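Local coordinates for A-type flavoprotein (Giardia intestinalis, PDB 2Q9U), which scavenges O2 as a flavodiiron protein, reducing it at a diiron centre with electrons passed on from a bound flavin mononucleotide, at the flavin mononucleotide site, the interface of chains A and B and the interface of chains A and C. Numbering follows the deposited sequence. Chains: chain A/B/C, A-type flavoprotein.

Contact 1: the flavin mononucleotide site. Residues chain A 265-270, 316-320, 349-353, 382; chain B 31, 87, 152-153. With FMN (flavin mononucleotide), chain D.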
loop_
_atom_site.group_PDB
_atom_site.type_symbol
_atom_site.label_atom_id
_atom_site.label_comp_id
_atom_site.label_asym_id
_atom_site.label_seq_id
_atom_site.Cartn_x
_atom_site.Cartn_y
_atom_site.Cartn_z
ATOM N N SER A 265 12.665 -3.470 -12.543
ATOM C CA SER A 265 13.071 -4.731 -13.164
ATOM C C SER A 265 11.833 -5.628 -13.099
ATOM O O SER A 265 11.053 -5.502 -12.184
ATOM C CB SER A 265 14.253 -5.339 -12.366
ATOM O OG SER A 265 14.768 -6.514 -12.989
ATOM N N MET A 266 11.662 -6.528 -14.062
ATOM C CA MET A 266 10.536 -7.463 -14.075
ATOM C C MET A 266 10.926 -8.886 -13.640
ATOM O O MET A 266 10.202 -9.530 -12.856
ATOM C CB MET A 266 9.924 -7.479 -15.472
ATOM C CG MET A 266 9.282 -6.142 -15.808
ATOM S SD MET A 266 8.489 -6.116 -17.415
ATOM C CE MET A 266 9.911 -6.186 -18.492
ATOM N N TYR A 267 12.046 -9.385 -14.164
ATOM C CA TYR A 267 12.544 -10.718 -13.781
ATOM C C TYR A 267 13.933 -10.669 -13.123
ATOM O O TYR A 267 14.566 -11.703 -12.914
ATOM C CB TYR A 267 12.528 -11.690 -14.967
ATOM C CG TYR A 267 11.139 -12.184 -15.320
ATOM C CD1 TYR A 267 10.596 -13.327 -14.686
ATOM C CD2 TYR A 267 10.371 -11.531 -16.286
ATOM C CE1 TYR A 267 9.292 -13.802 -15.002
ATOM C CE2 TYR A 267 9.069 -11.991 -16.615
ATOM C CZ TYR A 267 8.542 -13.127 -15.956
ATOM O OH TYR A 267 7.269 -13.580 -16.277
ATOM N N GLY A 268 14.402 -9.473 -12.788
ATOM C CA GLY A 268 15.532 -9.376 -11.847
ATOM C C GLY A 268 16.936 -9.369 -12.438
ATOM O O GLY A 268 17.902 -9.211 -11.696
ATOM N N THR A 269 17.076 -9.523 -13.752
ATOM C CA THR A 269 18.434 -9.498 -14.336
ATOM C C THR A 269 19.031 -8.084 -14.371
ATOM O O THR A 269 20.238 -7.912 -14.129
ATOM C CB THR A 269 18.545 -10.184 -15.724
ATOM O OG1 THR A 269 17.827 -9.432 -16.706
ATOM C CG2 THR A 269 17.999 -11.642 -15.657
ATOM N N THR A 270 18.196 -7.083 -14.673
ATOM C CA THR A 270 18.637 -5.679 -14.592
ATOM C C THR A 270 19.019 -5.342 -13.136
ATOM O O THR A 270 19.992 -4.610 -12.874
ATOM C CB THR A 270 17.586 -4.668 -15.125
ATOM O OG1 THR A 270 17.216 -4.999 -16.469
ATOM C CG2 THR A 270 18.164 -3.248 -15.129
ATOM N N PRO A 316 14.522 -2.646 -17.878
ATOM C CA PRO A 316 14.329 -3.447 -19.092
ATOM C C PRO A 316 13.430 -2.745 -20.086
ATOM O O PRO A 316 12.709 -1.787 -19.738
ATOM C CB PRO A 316 13.662 -4.741 -18.563
ATOM C CG PRO A 316 12.982 -4.342 -17.309
ATOM C CD PRO A 316 13.925 -3.285 -16.693
ATOM N N THR A 317 13.490 -3.190 -21.343
ATOM C CA THR A 317 12.563 -2.704 -22.350
ATOM C C THR A 317 11.190 -3.336 -22.097
ATOM O O THR A 317 11.047 -4.566 -22.016
ATOM C CB THR A 317 13.076 -2.972 -23.792
ATOM O OG1 THR A 317 14.267 -2.196 -24.024
ATOM C CG2 THR A 317 12.028 -2.545 -24.829
ATOM N N LEU A 318 10.195 -2.474 -21.922
ATOM C CA LEU A 318 8.816 -2.909 -21.798
ATOM C C LEU A 318 8.027 -2.205 -22.892
ATOM O O LEU A 318 7.947 -0.963 -22.891
ATOM C CB LEU A 318 8.268 -2.541 -20.413
ATOM C CG LEU A 318 6.797 -2.906 -20.102
ATOM C CD1 LEU A 318 6.525 -4.421 -20.245
ATOM C CD2 LEU A 318 6.413 -2.415 -18.685
ATOM N N ASN A 319 7.486 -2.990 -23.829
ATOM C CA ASN A 319 6.650 -2.476 -24.923
ATOM C C ASN A 319 7.330 -1.320 -25.632
ATOM O O ASN A 319 6.742 -0.241 -25.771
ATOM C CB ASN A 319 5.265 -2.052 -24.405
ATOM C CG ASN A 319 4.557 -3.176 -23.640
ATOM O OD1 ASN A 319 4.659 -4.337 -24.014
ATOM N ND2 ASN A 319 3.871 -2.826 -22.561
ATOM N N ASN A 320 8.583 -1.555 -26.043
ATOM C CA ASN A 320 9.360 -0.626 -26.875
ATOM C C ASN A 320 9.796 0.654 -26.182
ATOM O O ASN A 320 10.197 1.610 -26.845
ATOM C CB ASN A 320 8.608 -0.289 -28.169
ATOM C CG ASN A 320 8.321 -1.521 -29.014
ATOM O OD1 ASN A 320 9.234 -2.281 -29.335
ATOM N ND2 ASN A 320 7.040 -1.729 -29.363
ATOM N N ALA A 349 18.298 -4.674 -19.499
ATOM C CA ALA A 349 18.050 -5.854 -20.334
ATOM C C ALA A 349 17.073 -5.560 -21.461
ATOM O O ALA A 349 16.318 -4.599 -21.416
ATOM C CB ALA A 349 17.528 -6.997 -19.448
ATOM N N PHE A 350 17.073 -6.395 -22.494
ATOM C CA PHE A 350 15.999 -6.363 -23.481
ATOM C C PHE A 350 15.833 -7.777 -24.035
ATOM O O PHE A 350 16.694 -8.642 -23.824
ATOM C CB PHE A 350 16.284 -5.346 -24.602
ATOM C CG PHE A 350 17.499 -5.681 -25.439
ATOM C CD1 PHE A 350 18.765 -5.280 -25.046
ATOM C CD2 PHE A 350 17.365 -6.426 -26.616
ATOM C CE1 PHE A 350 19.909 -5.596 -25.831
ATOM C CE2 PHE A 350 18.493 -6.753 -27.405
ATOM C CZ PHE A 350 19.760 -6.340 -27.006
ATOM N N GLY A 351 14.723 -7.995 -24.722
ATOM C CA GLY A 351 14.392 -9.298 -25.276
ATOM C C GLY A 351 14.708 -9.382 -26.751
ATOM O O GLY A 351 15.322 -10.359 -27.197
ATOM N N TRP A 352 14.273 -8.392 -27.519
ATOM C CA TRP A 352 14.459 -8.433 -28.972
ATOM C C TRP A 352 14.867 -7.110 -29.581
ATOM O O TRP A 352 15.579 -7.091 -30.584
ATOM C CB TRP A 352 13.225 -8.993 -29.694
ATOM C CG TRP A 352 11.917 -8.396 -29.277
ATOM C CD1 TRP A 352 11.249 -7.375 -29.877
ATOM C CD2 TRP A 352 11.130 -8.789 -28.146
ATOM N NE1 TRP A 352 10.079 -7.113 -29.195
ATOM C CE2 TRP A 352 9.989 -7.972 -28.128
ATOM C CE3 TRP A 352 11.291 -9.759 -27.143
ATOM C CZ2 TRP A 352 8.995 -8.089 -27.141
ATOM C CZ3 TRP A 352 10.308 -9.877 -26.161
ATOM C CH2 TRP A 352 9.173 -9.040 -26.173
ATOM N N SER A 353 14.454 -6.006 -28.964
ATOM C CA SER A 353 14.772 -4.687 -29.487
ATOM C C SER A 353 15.096 -3.740 -28.334
ATOM O O SER A 353 14.263 -3.494 -27.476
ATOM C CB SER A 353 13.633 -4.148 -30.360
ATOM O OG SER A 353 13.881 -2.799 -30.783
ATOM N N PHE A 382 18.099 -10.733 -22.483
ATOM C CA PHE A 382 17.505 -11.669 -21.548
ATOM C C PHE A 382 18.202 -11.891 -20.220
ATOM O O PHE A 382 17.610 -11.697 -19.210
ATOM C CB PHE A 382 17.104 -12.965 -22.213
ATOM C CG PHE A 382 15.829 -12.875 -22.944
ATOM C CD1 PHE A 382 14.678 -12.511 -22.292
ATOM C CD2 PHE A 382 15.782 -13.102 -24.286
ATOM C CE1 PHE A 382 13.541 -12.383 -22.953
ATOM C CE2 PHE A 382 14.598 -12.993 -24.953
ATOM C CZ PHE A 382 13.482 -12.631 -24.288
ATOM N N HIS B 31 5.430 -8.443 -12.879
ATOM C CA HIS B 31 6.110 -7.624 -13.889
ATOM C C HIS B 31 5.444 -6.249 -14.033
ATOM O O HIS B 31 5.263 -5.736 -15.126
ATOM C CB HIS B 31 6.296 -8.393 -15.226
ATOM C CG HIS B 31 5.046 -8.602 -16.031
ATOM N ND1 HIS B 31 4.303 -7.560 -16.558
ATOM C CD2 HIS B 31 4.446 -9.742 -16.458
ATOM C CE1 HIS B 31 3.287 -8.050 -17.247
ATOM N NE2 HIS B 31 3.346 -9.372 -17.197
ATOM N N GLU B 87 9.142 -17.418 -21.259
ATOM C CA GLU B 87 9.010 -16.496 -20.126
ATOM C C GLU B 87 8.975 -17.256 -18.793
ATOM O O GLU B 87 8.411 -18.370 -18.707
ATOM C CB GLU B 87 7.798 -15.552 -20.289
ATOM C CG GLU B 87 7.896 -14.303 -19.376
ATOM C CD GLU B 87 6.725 -13.385 -19.541
ATOM O OE1 GLU B 87 6.109 -13.417 -20.629
ATOM O OE2 GLU B 87 6.404 -12.663 -18.568
ATOM N N HIS B 152 2.981 -13.003 -27.077
ATOM C CA HIS B 152 3.553 -11.651 -27.117
ATOM C C HIS B 152 5.101 -11.622 -27.216
ATOM O O HIS B 152 5.696 -10.530 -27.246
ATOM C CB HIS B 152 3.100 -10.875 -25.861
ATOM C CG HIS B 152 3.638 -11.452 -24.596
ATOM N ND1 HIS B 152 4.650 -10.855 -23.874
ATOM C CD2 HIS B 152 3.346 -12.612 -23.953
ATOM C CE1 HIS B 152 4.940 -11.608 -22.825
ATOM N NE2 HIS B 152 4.168 -12.684 -22.858
ATOM N N TRP B 153 5.757 -12.795 -27.227
ATOM C CA TRP B 153 7.228 -12.843 -27.390
ATOM C C TRP B 153 7.583 -13.448 -28.762
ATOM O O TRP B 153 6.728 -14.126 -29.364
ATOM C CB TRP B 153 7.864 -13.654 -26.250
ATOM C CG TRP B 153 8.214 -12.844 -25.032
ATOM C CD1 TRP B 153 7.744 -11.590 -24.694
ATOM C CD2 TRP B 153 9.088 -13.239 -23.967
ATOM N NE1 TRP B 153 8.292 -11.187 -23.503
ATOM C CE2 TRP B 153 9.119 -12.174 -23.033
ATOM C CE3 TRP B 153 9.867 -14.375 -23.724
ATOM C CZ2 TRP B 153 9.887 -12.227 -21.864
ATOM C CZ3 TRP B 153 10.644 -14.423 -22.554
ATOM C CH2 TRP B 153 10.640 -13.359 -21.650
HETATM N N1 FMN D . 11.812 -6.794 -24.882
HETATM C C2 FMN D . 11.994 -5.963 -25.947
HETATM O O2 FMN D . 13.095 -5.938 -26.523
HETATM N N3 FMN D . 10.947 -5.182 -26.397
HETATM C C4 FMN D . 9.716 -5.190 -25.762
HETATM O O4 FMN D . 8.876 -4.370 -26.129
HETATM C C4A FMN D . 9.524 -6.035 -24.654
HETATM N N5 FMN D . 8.304 -6.119 -23.991
HETATM C C5A FMN D . 8.174 -6.986 -22.910
HETATM C C6 FMN D . 6.955 -7.080 -22.231
HETATM C C7 FMN D . 6.804 -7.944 -21.132
HETATM C C7M FMN D . 5.420 -8.152 -20.575
HETATM C C8 FMN D . 7.874 -8.732 -20.709
HETATM C C8M FMN D . 7.789 -9.590 -19.471
HETATM C C9 FMN D . 9.089 -8.644 -21.387
HETATM C C9A FMN D . 9.250 -7.777 -22.484
HETATM N N10 FMN D . 10.471 -7.686 -23.150
HETATM C C10 FMN D . 10.595 -6.845 -24.236
HETATM C "C1'" FMN D . 11.659 -8.505 -22.743
HETATM C "C2'" FMN D . 12.342 -7.959 -21.491
HETATM O "O2'" FMN D . 12.966 -6.697 -21.720
HETATM C "C3'" FMN D . 13.294 -9.065 -21.031
HETATM O "O3'" FMN D . 12.496 -10.086 -20.450
HETATM C "C4'" FMN D . 14.331 -8.634 -20.015
HETATM O "O4'" FMN D . 15.297 -9.665 -19.865
HETATM C "C5'" FMN D . 13.710 -8.361 -18.651
HETATM O "O5'" FMN D . 14.680 -7.754 -17.815
HETATM P P FMN D . 14.577 -7.977 -16.243
HETATM O O1P FMN D . 15.471 -6.918 -15.620
HETATM O O2P FMN D . 13.138 -7.795 -15.856
HETATM O O3P FMN D . 15.039 -9.369 -15.845
HETATM O O HOH W 1 6.065 -5.934 -25.884
HETATM O O HOH W 2 15.263 -11.863 -17.449
HETATM O O HOH W 3 11.448 -3.286 -28.285
#
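The FMN pocket lies in the flavodoxin-like domain of chain A, its flavin edge turned toward the diiron domain of chain B. Loop 265-268 and A:Thr269 and A:Thr270, which start helix 269-283, wrap the phosphate with N-H groups and hydroxyls; the helix N-terminus may stabilise its charge. FMN O1P takes bonds from A:Ser265 OG and A:Thr270 N and OG1, the last at 2.7 Å; FMN O2P takes the N-H groups of A:Met266 and A:Tyr267, each at 2.6 Å, the second nearly straight. A:Thr269 OG1, between the backbone N and the carbonyl carbon (chi1 68°), grips FMN O3P beside its own N. FMN O2 accepts the N-H groups of A:Gly351, A:Trp352 and A:Ser353, the last two nearly straight; A:Asn320 N donates to FMN O4 at 2.8 Å. A:Trp352 stacks its six-membered ring over the FMN pyrimidine (centroids 3.5 Å, planes 12°); on the opposite flavin face A:Thr317 CG2 lies 3.3 Å from FMN N3. B:Trp153 presents NE1 to FMN C9 at 3.4 Å, edge-to-face, nearly perpendicular to the isoalloxazine. A:Tyr267 OH bonds the anti lone pair of B:Glu87 OE2 (2.6 Å) beside methyl FMN C8M. B:Glu87 and B:His152 belong to the diiron pocket, so the flavodoxin fold's loop ends aim the dimethylbenzene edge at the partner's metals.

Contact 2: the interface of chains A and B. Residues chain A 115, 118-119, 153; chain B 381-383.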
loop_
_atom_site.group_PDB
_atom_site.type_symbol
_atom_site.label_atom_id
_atom_site.label_comp_id
_atom_site.label_asym_id
_atom_site.label_seq_id
_atom_site.Cartn_x
_atom_site.Cartn_y
_atom_site.Cartn_z
ATOM N N HIS A 115 -3.538 35.817 -4.881
ATOM C CA HIS A 115 -3.665 34.362 -4.834
ATOM C C HIS A 115 -4.669 33.919 -3.759
ATOM O O HIS A 115 -5.483 33.029 -4.011
ATOM C CB HIS A 115 -2.289 33.675 -4.678
ATOM C CG HIS A 115 -1.399 33.804 -5.884
ATOM N ND1 HIS A 115 -0.064 33.454 -5.864
ATOM C CD2 HIS A 115 -1.639 34.283 -7.131
ATOM C CE1 HIS A 115 0.476 33.700 -7.047
ATOM N NE2 HIS A 115 -0.460 34.199 -7.836
ATOM N N ILE A 118 -8.191 34.497 -5.119
ATOM C CA ILE A 118 -8.585 33.554 -6.191
ATOM C C ILE A 118 -8.892 32.172 -5.613
ATOM O O ILE A 118 -9.869 31.513 -6.004
ATOM C CB ILE A 118 -7.502 33.425 -7.281
ATOM C CG1 ILE A 118 -7.428 34.717 -8.098
ATOM C CG2 ILE A 118 -7.864 32.286 -8.249
ATOM C CD1 ILE A 118 -6.261 34.771 -9.030
ATOM N N LEU A 119 -8.105 31.766 -4.642
ATOM C CA LEU A 119 -8.257 30.480 -4.022
ATOM C C LEU A 119 -9.425 30.392 -3.049
ATOM O O LEU A 119 -9.997 29.385 -2.881
ATOM C CB LEU A 119 -6.970 30.047 -3.347
ATOM C CG LEU A 119 -5.893 29.656 -4.331
ATOM C CD1 LEU A 119 -4.561 29.566 -3.725
ATOM C CD2 LEU A 119 -6.273 28.395 -5.067
ATOM N N TRP A 153 6.674 29.577 -4.340
ATOM C CA TRP A 153 5.596 30.155 -5.173
ATOM C C TRP A 153 5.892 31.640 -5.458
ATOM O O TRP A 153 6.696 32.248 -4.723
ATOM C CB TRP A 153 4.236 29.989 -4.477
ATOM C CG TRP A 153 3.530 28.699 -4.791
ATOM C CD1 TRP A 153 4.079 27.551 -5.329
ATOM C CD2 TRP A 153 2.146 28.405 -4.562
ATOM N NE1 TRP A 153 3.114 26.585 -5.462
ATOM C CE2 TRP A 153 1.920 27.078 -5.000
ATOM C CE3 TRP A 153 1.071 29.142 -4.052
ATOM C CZ2 TRP A 153 0.662 26.468 -4.925
ATOM C CZ3 TRP A 153 -0.193 28.532 -3.986
ATOM C CH2 TRP A 153 -0.375 27.216 -4.417
ATOM N N LYS B 381 -5.758 29.268 -13.988
ATOM C CA LYS B 381 -4.888 29.577 -12.862
ATOM C C LYS B 381 -5.518 29.387 -11.486
ATOM O O LYS B 381 -6.447 30.046 -11.132
ATOM C CB LYS B 381 -4.240 30.963 -13.038
ATOM C CG LYS B 381 -3.545 31.481 -11.864
ATOM C CD LYS B 381 -3.178 32.943 -12.061
ATOM C CE LYS B 381 -2.534 33.180 -13.362
ATOM N NZ LYS B 381 -1.302 34.008 -13.235
ATOM N N PHE B 382 -5.004 28.412 -10.771
ATOM C CA PHE B 382 -5.323 28.115 -9.387
ATOM C C PHE B 382 -6.661 27.471 -9.085
ATOM O O PHE B 382 -6.694 26.433 -8.510
ATOM C CB PHE B 382 -5.021 29.277 -8.470
ATOM C CG PHE B 382 -3.595 29.391 -8.123
ATOM C CD1 PHE B 382 -2.943 28.353 -7.507
ATOM C CD2 PHE B 382 -2.889 30.508 -8.454
ATOM C CE1 PHE B 382 -1.652 28.433 -7.237
ATOM C CE2 PHE B 382 -1.563 30.590 -8.147
ATOM C CZ PHE B 382 -0.947 29.554 -7.543
ATOM N N ASN B 383 -7.739 28.110 -9.486
ATOM C CA ASN B 383 -9.059 27.669 -9.111
ATOM C C ASN B 383 -10.098 27.714 -10.222
ATOM O O ASN B 383 -9.965 28.465 -11.121
ATOM C CB ASN B 383 -9.457 28.542 -7.951
ATOM C CG ASN B 383 -10.571 27.977 -7.145
ATOM O OD1 ASN B 383 -11.030 26.898 -7.355
ATOM N ND2 ASN B 383 -10.993 28.734 -6.186
#
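B:Phe382, in the flavodoxin-like domain of chain B, inserts its ring among side chains of the beta-lactamase-like domain of chain A, in the head-to-tail pairing typical of flavodiiron proteins. Its CE2 edge stands over the centre of the A:His115 imidazole, 3.7 Å above that plane, with the two rings inclined at 55°. The neighbouring rim meets A:Trp153 tip to tip: B:Phe382 CE1 lies 3.3 Å from CH2 of the indole, while CZ sits above the indole face near its rim. A flat hydrocarbon ring suits this position because it can offer an edge to one aromatic group and a tip to the other. Closer to the backbone, methyl CD2 of A:Leu119 packs 3.7 Å from B:Phe382 CB, crossing obliquely.

The next residue supplies the polar fastening. B:Asn383 ND2 donates to the carbonyl O of A:Ile118 at 3.0 Å and 172°, on a lone pair in the carbonyl plane and almost within the amide's own plane. CG of B:Asn383 is anti to its backbone N (chi1 -161°), and the two side chains run antiparallel alongside each other, the gamma-methyl CG2 of A:Ile118 beside B:Asn383 CB.

Farther out, helix 110-120 positions A:His115, A:Ile118 and A:Leu119 along one side. B:Phe382 follows directly on strand 378-381, with positive phi where the chain turns. B:Lys381 NZ is 5.5 Å from A:His115 NE2, near enough that its charge might disfavour protonation of the imidazole.

Contact 3: the interface of chains A and C. Residues chain A 25, 179-182; chain C 282, 286-289.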
loop_
_atom_site.group_PDB
_atom_site.type_symbol
_atom_site.label_atom_id
_atom_site.label_comp_id
_atom_site.label_asym_id
_atom_site.label_seq_id
_atom_site.Cartn_x
_atom_site.Cartn_y
_atom_site.Cartn_z
ATOM N N TRP A 25 -0.557 14.248 12.176
ATOM C CA TRP A 25 -0.029 12.912 12.493
ATOM C C TRP A 25 -0.270 11.900 11.358
ATOM O O TRP A 25 0.572 11.045 11.087
ATOM C CB TRP A 25 -0.671 12.406 13.792
ATOM C CG TRP A 25 -0.246 13.212 15.020
ATOM C CD1 TRP A 25 -0.974 14.179 15.684
ATOM C CD2 TRP A 25 1.014 13.126 15.695
ATOM N NE1 TRP A 25 -0.238 14.684 16.736
ATOM C CE2 TRP A 25 0.974 14.037 16.777
ATOM C CE3 TRP A 25 2.175 12.348 15.500
ATOM C CZ2 TRP A 25 2.037 14.189 17.660
ATOM C CZ3 TRP A 25 3.235 12.503 16.392
ATOM C CH2 TRP A 25 3.162 13.420 17.443
ATOM N N THR A 179 5.702 15.780 15.176
ATOM C CA THR A 179 6.312 15.563 16.496
ATOM C C THR A 179 5.670 16.519 17.499
ATOM O O THR A 179 5.110 17.543 17.098
ATOM C CB THR A 179 7.870 15.717 16.461
ATOM O OG1 THR A 179 8.390 15.670 17.790
ATOM C CG2 THR A 179 8.310 17.037 15.769
ATOM N N SER A 180 5.723 16.178 18.784
ATOM C CA SER A 180 5.241 17.082 19.810
ATOM C C SER A 180 6.316 18.117 20.133
ATOM O O SER A 180 6.030 19.128 20.781
ATOM C CB SER A 180 4.811 16.312 21.076
ATOM O OG SER A 180 5.927 15.679 21.683
ATOM N N ARG A 181 7.539 17.872 19.653
ATOM C CA ARG A 181 8.668 18.788 19.875
ATOM C C ARG A 181 8.551 19.976 18.921
ATOM O O ARG A 181 8.251 19.796 17.762
ATOM C CB ARG A 181 10.011 18.078 19.596
ATOM C CG ARG A 181 10.610 17.276 20.766
ATOM C CD ARG A 181 9.886 15.957 21.085
ATOM N NE ARG A 181 10.621 15.171 22.092
ATOM C CZ ARG A 181 11.576 14.278 21.812
ATOM N NH1 ARG A 181 11.928 14.016 20.554
ATOM N NH2 ARG A 181 12.193 13.641 22.801
ATOM N N ARG A 182 8.849 21.176 19.406
ATOM C CA ARG A 182 8.825 22.351 18.545
ATOM C C ARG A 182 10.176 22.769 18.016
ATOM O O ARG A 182 10.246 23.549 17.068
ATOM C CB ARG A 182 8.106 23.535 19.224
ATOM C CG ARG A 182 6.673 23.181 19.686
ATOM C CD ARG A 182 5.712 22.803 18.494
ATOM N NE ARG A 182 4.558 22.094 19.079
ATOM C CZ ARG A 182 4.079 20.932 18.698
ATOM N NH1 ARG A 182 4.567 20.294 17.613
ATOM N NH2 ARG A 182 3.057 20.428 19.399
ATOM N N ARG C 282 1.217 16.207 26.927
ATOM C CA ARG C 282 2.351 17.057 26.525
ATOM C C ARG C 282 2.590 18.141 27.600
ATOM O O ARG C 282 3.737 18.467 27.907
ATOM C CB ARG C 282 2.108 17.693 25.139
ATOM C CG ARG C 282 3.379 18.353 24.546
ATOM C CD ARG C 282 3.050 19.254 23.316
ATOM N NE ARG C 282 4.281 19.820 22.771
ATOM C CZ ARG C 282 4.934 20.864 23.287
ATOM N NH1 ARG C 282 4.473 21.502 24.367
ATOM N NH2 ARG C 282 6.075 21.275 22.729
ATOM N N CYS C 286 6.066 15.543 28.854
ATOM C CA CYS C 286 6.334 14.304 28.112
ATOM C C CYS C 286 6.336 14.571 26.623
ATOM O O CYS C 286 5.552 15.402 26.152
ATOM C CB CYS C 286 5.245 13.249 28.367
ATOM S SG CYS C 286 5.258 12.534 30.032
ATOM N N GLU C 287 7.190 13.846 25.897
ATOM C CA GLU C 287 6.984 13.647 24.462
ATOM C C GLU C 287 5.660 12.909 24.249
ATOM O O GLU C 287 5.299 12.035 25.035
ATOM C CB GLU C 287 8.099 12.829 23.820
ATOM C CG GLU C 287 7.886 12.759 22.300
ATOM C CD GLU C 287 8.895 11.963 21.527
ATOM O OE1 GLU C 287 9.691 11.205 22.153
ATOM O OE2 GLU C 287 8.847 12.098 20.266
ATOM N N THR C 288 4.933 13.269 23.197
ATOM C CA THR C 288 3.678 12.562 22.908
ATOM C C THR C 288 3.714 12.097 21.440
ATOM O O THR C 288 4.185 12.834 20.554
ATOM C CB THR C 288 2.444 13.425 23.166
ATOM O OG1 THR C 288 2.447 14.590 22.298
ATOM C CG2 THR C 288 2.377 13.868 24.637
ATOM N N VAL C 289 3.264 10.872 21.205
ATOM C CA VAL C 289 3.218 10.305 19.860
ATOM C C VAL C 289 1.791 9.776 19.638
ATOM O O VAL C 289 1.218 9.070 20.480
ATOM C CB VAL C 289 4.262 9.178 19.693
ATOM C CG1 VAL C 289 4.061 8.376 18.374
ATOM C CG2 VAL C 289 5.720 9.756 19.787
HETATM O O HOH W 4 6.532 13.324 19.232
#
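Loop 179-182 of chain A, with A:Trp25 from another loop, meets the end of helix 269-283 and the start of strand 287-292 of chain C. A:Ser180 is the centre of the contact. Its carbonyl O receives C:Arg282 side-on, in the guanidinium plane: NE, at 2.7 Å, uses a lone pair in the carbonyl plane, whereas NH2, at 2.9 Å, comes nearly along the C=O axis. An extended arginine, CG anti to its backbone N, suits this reach from the helix. The A:Ser180 hydroxyl, OG between the backbone N and the carbonyl carbon (chi1 65°), accepts the strand N-H of C:Thr288 at 3.0 Å and 171°; so small a side chain lets the loop come close.

Alongside, the guanidinium of A:Arg181 and the carboxylate of C:Glu287 stack with planes 3° apart. The salt bridge, NH2 to OE1, spans 3.6 Å, so charge attraction acts face to face. Water 4 bridges A:Ser180 N to C:Glu287 OE2 and C:Thr288 O.

A:Arg182 shapes the loop from behind: its NH1 donates to A:Thr179 O at 2.9 Å. It crosses C:Arg282 obliquely with near-parallel guanidinium planes; A:Ser180 O, bonded by C:Arg282 and lying under the face of A:Arg182, may offset some of the repulsion. A:Trp25 sets CH2 against C:Thr288 O. The patch thus joins a loop of chain A's beta-lactamase-like domain to the helix-strand junction of chain C's flavodoxin-like domain.

Contacts 1 and 2 lie about 44 Å apart, contacts 1 and 3 about 48 Å, and contacts 2 and 3 about 34 Å, measured between centres of their C-alpha atoms. Contacts 1 and 2 share Trp153 and Phe382 with the chains exchanged: they are parts of the two equivalent ends of the A-B pairing, so packing at this interface probably also shapes the flavin site. In each copy, helix 269-283 begins at the phosphate, as in contact 1, and its last turn reaches the partner loop, as in contact 3. Chain A thus joins B and C through different surfaces, consistent with the four-copy assembly as a pair of dimers.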